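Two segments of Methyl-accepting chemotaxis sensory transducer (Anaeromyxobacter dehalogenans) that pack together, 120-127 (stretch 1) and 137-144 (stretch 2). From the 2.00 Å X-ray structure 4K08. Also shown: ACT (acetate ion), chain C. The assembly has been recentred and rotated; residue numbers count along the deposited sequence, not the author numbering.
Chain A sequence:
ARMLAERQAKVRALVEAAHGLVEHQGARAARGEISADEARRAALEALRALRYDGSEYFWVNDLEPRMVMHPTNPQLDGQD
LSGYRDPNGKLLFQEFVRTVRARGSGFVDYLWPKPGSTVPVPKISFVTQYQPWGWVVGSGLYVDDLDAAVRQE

Stretch 1 120-127: PVPKISFV
Stretch 2, residues 137-144: VGSGLYVD

The strand running through Val 127 and the strand ending at Tyr 142 are antiparallel neighbours, with an angle of 152° between their N-to-C directions and a closest axis approach of 4.4 Å. Phi and psi are extended, for example -95/126 at Phe 126 and -157/153 at Ser 139, with Pro 122 at -60/130. Val 143 leaves the strand at -46/-45.

The register pairs Lys 123 with Tyr 142, Ile 124 with Leu 141, Ser 125 with Gly 140, Phe 126 with Ser 139 and Val 127 with Gly 138. Lys 123, Ser 125, Val 127 and Tyr 142 point to one face of the sheet; Ile 124, Phe 126, Leu 141 and Ser 139 point to the other. Two pairs are hydrogen-bonded. Ile 124 N donates to Leu 141 O at 3.0 Å, and Leu 141 N returns to Ile 124 O at 2.9 Å. Phe 126 N donates to Ser 139 O at 2.9 Å, and Ser 139 N to Phe 126 O at 3.2 Å. Beyond the last bridge, Val 143 N donates to Pro 122 O at 3.1 Å. Pro 122 has no NH to give, but its carbonyl also accepts from a water, 2.8 Å from Pro 122 O. That water accepts from Asp 144 N at 3.1 Å.

The non-hydrogen-bonded pairs come closer, 3.6 Å between Ser 125 CA and Gly 140 CA. An ideal CB on Gly 140 would lie 2.0 Å from Ser 125 OG and 2.8 Å from Lys 123 CE, so glycine suits this place. Gly 140 N is satisfied by a second water at 3.1 Å from its N. Ser 125 has chi1 m, and its OG bonds elsewhere in the structure.

Lys 123 is extended, with all four chi angles t. Its CG lies over one face of the Tyr 142 ring, and its CE is 3.7 Å from Gly 140 CA. Lys 123 NZ has three acceptors: Tyr 142 OH at 3.0 Å, the second water at 2.8 Å and acetate OXT at 2.7 Å. The long chain thus buries its methylenes while its charged end is satisfied. Tyr 142 has chi1 m and chi2 -88°. Val 121 has chi1 m, and its CG2 packs 3.5 Å from Tyr 142 CD1.

On the other face, Ile 124 is m, t; Leu 141 has chi1 p and chi2 102°. Ile 124 CB is 4.3 Å from Leu 141 CG, and Ile 124 CG1 is 3.8 Å from Val 143 CG2. Phe 126 has chi1 t and chi2 75°, its end leading away. Ser 139, chi1 t, has its OG bonded elsewhere. The contact buries 606 Å², both sides summed.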

ATOM      1  N   PRO A 120      14.711   6.154   8.083  1.00 27.91           N
ATOM      2  CA  PRO A 120      14.052   6.151   6.772  1.00 27.19           C
ATOM      3  C   PRO A 120      15.115   6.210   5.663  1.00 32.23           C
ATOM      4  O   PRO A 120      16.095   6.994   5.747  1.00 27.96           O
ATOM      5  CB  PRO A 120      13.172   7.448   6.811  1.00 29.56           C
ATOM      6  CG  PRO A 120      12.888   7.676   8.314  1.00 28.65           C
ATOM      7  CD  PRO A 120      14.285   7.308   8.905  1.00 27.82           C
ATOM      8  N   VAL A 121      14.928   5.383   4.636  1.00 24.19           N
ATOM      9  CA  VAL A 121      15.863   5.330   3.519  1.00 26.97           C
ATOM     10  C   VAL A 121      15.043   5.435   2.249  1.00 28.42           C
ATOM     11  O   VAL A 121      13.820   5.287   2.318  1.00 25.01           O
ATOM     12  CB  VAL A 121      16.697   4.046   3.527  1.00 26.52           C
ATOM     13  CG1 VAL A 121      17.503   3.941   4.840  1.00 25.02           C
ATOM     14  CG2 VAL A 121      15.757   2.806   3.338  1.00 26.39           C
ATOM     15  N   PRO A 122      15.696   5.720   1.102  1.00 25.90           N
ATOM     16  CA  PRO A 122      14.963   5.913  -0.146  1.00 30.84           C
ATOM     17  C   PRO A 122      14.154   4.706  -0.582  1.00 30.41           C
ATOM     18  O   PRO A 122      14.651   3.570  -0.653  1.00 26.38           O
ATOM     19  CB  PRO A 122      16.072   6.264  -1.175  1.00 32.47           C
ATOM     20  CG  PRO A 122      17.120   6.965  -0.324  1.00 31.44           C
ATOM     21  CD  PRO A 122      17.121   6.131   0.966  1.00 31.55           C
ATOM     22  N   LYS A 123      12.895   4.985  -0.890  1.00 28.21           N
ATOM     23  CA  LYS A 123      11.939   3.963  -1.263  1.00 29.70           C
ATOM     24  C   LYS A 123      11.140   4.432  -2.472  1.00 29.35           C
ATOM     25  O   LYS A 123      10.829   5.635  -2.614  1.00 27.03           O
ATOM     26  CB  LYS A 123      11.011   3.647  -0.070  1.00 24.70           C
ATOM     27  CG  LYS A 123      10.104   2.403  -0.272  1.00 27.18           C
ATOM     28  CD  LYS A 123       9.483   1.923   1.084  1.00 24.56           C
ATOM     29  CE  LYS A 123       8.552   0.678   0.872  1.00 27.87           C
ATOM     30  NZ  LYS A 123       8.010   0.191   2.195  1.00 23.33           N
ATOM     31  N   ILE A 124      10.816   3.495  -3.350  1.00 26.27           N
ATOM     32  CA  ILE A 124       9.958   3.776  -4.487  1.00 35.11           C
ATOM     33  C   ILE A 124       8.777   2.797  -4.441  1.00 36.99           C
ATOM     34  O   ILE A 124       8.981   1.574  -4.529  1.00 31.73           O
ATOM     35  CB  ILE A 124      10.718   3.645  -5.852  1.00 35.70           C
ATOM     36  CG1 ILE A 124      11.920   4.626  -5.915  1.00 38.46           C
ATOM     37  CG2 ILE A 124       9.762   3.912  -6.992  1.00 37.01           C
ATOM     38  CD1 ILE A 124      12.788   4.460  -7.162  1.00 43.40           C
ATOM     39  N   SER A 125       7.562   3.314  -4.266  1.00 34.36           N
ATOM     40  CA  SER A 125       6.400   2.432  -4.126  1.00 35.47           C
ATOM     41  C   SER A 125       5.419   2.582  -5.272  1.00 37.43           C
ATOM     42  O   SER A 125       5.231   3.695  -5.821  1.00 34.43           O
ATOM     43  CB  SER A 125       5.695   2.697  -2.800  1.00 33.43           C
ATOM     44  OG  SER A 125       6.495   2.261  -1.708  1.00 27.76           O
ATOM     45  N   PHE A 126       4.818   1.467  -5.670  1.00 34.54           N
ATOM     46  CA  PHE A 126       3.631   1.529  -6.514  1.00 36.96           C
ATOM     47  C   PHE A 126       2.357   1.467  -5.652  1.00 36.71           C
ATOM     48  O   PHE A 126       2.195   0.541  -4.826  1.00 33.81           O
ATOM     49  CB  PHE A 126       3.613   0.410  -7.545  1.00 37.82           C
ATOM     50  CG  PHE A 126       2.640   0.659  -8.685  1.00 38.69           C
ATOM     51  CD1 PHE A 126       2.950   1.587  -9.690  1.00 40.07           C
ATOM     52  CD2 PHE A 126       1.423  -0.006  -8.737  1.00 38.53           C
ATOM     53  CE1 PHE A 126       2.070   1.828 -10.748  1.00 42.43           C
ATOM     54  CE2 PHE A 126       0.524   0.229  -9.789  1.00 44.40           C
ATOM     55  CZ  PHE A 126       0.851   1.152 -10.794  1.00 43.69           C
ATOM     56  N   VAL A 127       1.476   2.454  -5.834  1.00 32.43           N
ATOM     57  CA  VAL A 127       0.179   2.476  -5.154  1.00 33.24           C
ATOM     58  C   VAL A 127      -0.983   2.364  -6.127  1.00 39.43           C
ATOM     59  O   VAL A 127      -0.944   2.862  -7.258  1.00 39.23           O
ATOM     60  CB  VAL A 127      -0.030   3.731  -4.314  1.00 36.67           C
ATOM     61  CG1 VAL A 127       0.918   3.716  -3.101  1.00 32.29           C
ATOM     62  CG2 VAL A 127       0.094   5.045  -5.201  1.00 33.72           C
ATOM     63  N   VAL A 137      -3.793   0.624  -1.878  1.00 30.53           N
ATOM     64  CA  VAL A 137      -2.946  -0.541  -1.546  1.00 30.76           C
ATOM     65  C   VAL A 137      -1.568  -0.304  -2.166  1.00 31.26           C
ATOM     66  O   VAL A 137      -1.482   0.141  -3.328  1.00 33.37           O
ATOM     67  CB  VAL A 137      -3.556  -1.854  -2.115  1.00 37.01           C
ATOM     68  CG1 VAL A 137      -2.758  -3.079  -1.627  1.00 35.67           C
ATOM     69  CG2 VAL A 137      -5.033  -1.954  -1.711  1.00 33.75           C
ATOM     70  N   GLY A 138      -0.497  -0.523  -1.401  1.00 27.95           N
ATOM     71  CA  GLY A 138       0.830  -0.160  -1.884  1.00 29.84           C
ATOM     72  C   GLY A 138       1.894  -1.165  -1.491  1.00 31.43           C
ATOM     73  O   GLY A 138       1.696  -1.973  -0.567  1.00 25.36           O
ATOM     74  N   SER A 139       3.019  -1.113  -2.205  1.00 30.59           N
ATOM     75  CA  SER A 139       4.238  -1.829  -1.821  1.00 28.14           C
ATOM     76  C   SER A 139       5.376  -1.083  -2.500  1.00 29.99           C
ATOM     77  O   SER A 139       5.149  -0.435  -3.530  1.00 29.58           O
ATOM     78  CB  SER A 139       4.222  -3.306  -2.274  1.00 24.58           C
ATOM     79  OG  SER A 139       5.357  -4.001  -1.773  1.00 26.04           O
ATOM     80  N   GLY A 140       6.579  -1.141  -1.930  1.00 30.13           N
ATOM     81  CA  GLY A 140       7.722  -0.466  -2.538  1.00 35.41           C
ATOM     82  C   GLY A 140       9.028  -1.259  -2.465  1.00 34.94           C
ATOM     83  O   GLY A 140       9.142  -2.243  -1.720  1.00 29.40           O
ATOM     84  N   LEU A 141      10.024  -0.819  -3.235  1.00 31.76           N
ATOM     85  CA  LEU A 141      11.377  -1.371  -3.143  1.00 34.06           C
ATOM     86  C   LEU A 141      12.277  -0.329  -2.468  1.00 33.52           C
ATOM     87  O   LEU A 141      12.030   0.899  -2.521  1.00 36.03           O
ATOM     88  CB  LEU A 141      11.928  -1.715  -4.543  1.00 36.18           C
ATOM     89  CG  LEU A 141      11.980  -0.458  -5.456  1.00 40.85           C
ATOM     90  CD1 LEU A 141      13.382   0.088  -5.548  1.00 42.20           C
ATOM     91  CD2 LEU A 141      11.465  -0.716  -6.844  1.00 46.25           C
ATOM     92  N   TYR A 142      13.332  -0.826  -1.850  1.00 28.88           N
ATOM     93  CA  TYR A 142      14.319   0.019  -1.229  1.00 34.55           C
ATOM     94  C   TYR A 142      15.434   0.186  -2.271  1.00 40.23           C
ATOM     95  O   TYR A 142      16.080  -0.791  -2.691  1.00 35.33           O
ATOM     96  CB  TYR A 142      14.798  -0.576   0.087  1.00 28.96           C
ATOM     97  CG  TYR A 142      13.660  -0.558   1.099  1.00 31.87           C
ATOM     98  CD1 TYR A 142      13.456   0.577   1.926  1.00 27.19           C
ATOM     99  CD2 TYR A 142      12.754  -1.644   1.196  1.00 30.50           C
ATOM    100  CE1 TYR A 142      12.362   0.640   2.829  1.00 23.56           C
ATOM    101  CE2 TYR A 142      11.661  -1.610   2.106  1.00 28.24           C
ATOM    102  CZ  TYR A 142      11.473  -0.473   2.912  1.00 27.34           C
ATOM    103  OH  TYR A 142      10.431  -0.406   3.804  1.00 24.69           O
ATOM    104  N   VAL A 143      15.570   1.431  -2.721  1.00 35.62           N
ATOM    105  CA  VAL A 143      16.511   1.794  -3.783  1.00 39.19           C
ATOM    106  C   VAL A 143      17.885   1.169  -3.577  1.00 49.53           C
ATOM    107  O   VAL A 143      18.436   0.625  -4.525  1.00 49.53           O
ATOM    108  CB  VAL A 143      16.691   3.320  -3.937  1.00 37.70           C
ATOM    109  CG1 VAL A 143      17.820   3.612  -4.977  1.00 39.30           C
ATOM    110  CG2 VAL A 143      15.363   4.000  -4.338  1.00 37.21           C
ATOM    111  N   ASP A 144      18.423   1.217  -2.361  1.00 61.86           N
ATOM    112  CA  ASP A 144      19.757   0.663  -2.110  1.00 68.49           C
ATOM    113  C   ASP A 144      19.765  -0.870  -1.954  1.00 77.97           C
ATOM    114  O   ASP A 144      18.939  -1.463  -1.242  1.00 81.43           O
ATOM    115  CB  ASP A 144      20.369   1.327  -0.874  1.00 56.72           C
TER
HETATM  116  C   ACT C 201       5.422   2.264   3.482  1.00 27.52           C
HETATM  117  O   ACT C 201       5.507   1.366   4.403  1.00 21.60           O
HETATM  118  OXT ACT C 201       6.296   2.279   2.578  1.00 22.70           O
HETATM  119  CH3 ACT C 201       4.307   3.317   3.413  1.00 25.11           C
HETATM  120  O   HOH W   1      17.089   2.519   0.075  1.00 30.01           O
HETATM  121  O   HOH W   2       6.699  -1.995   1.033  1.00 17.42           O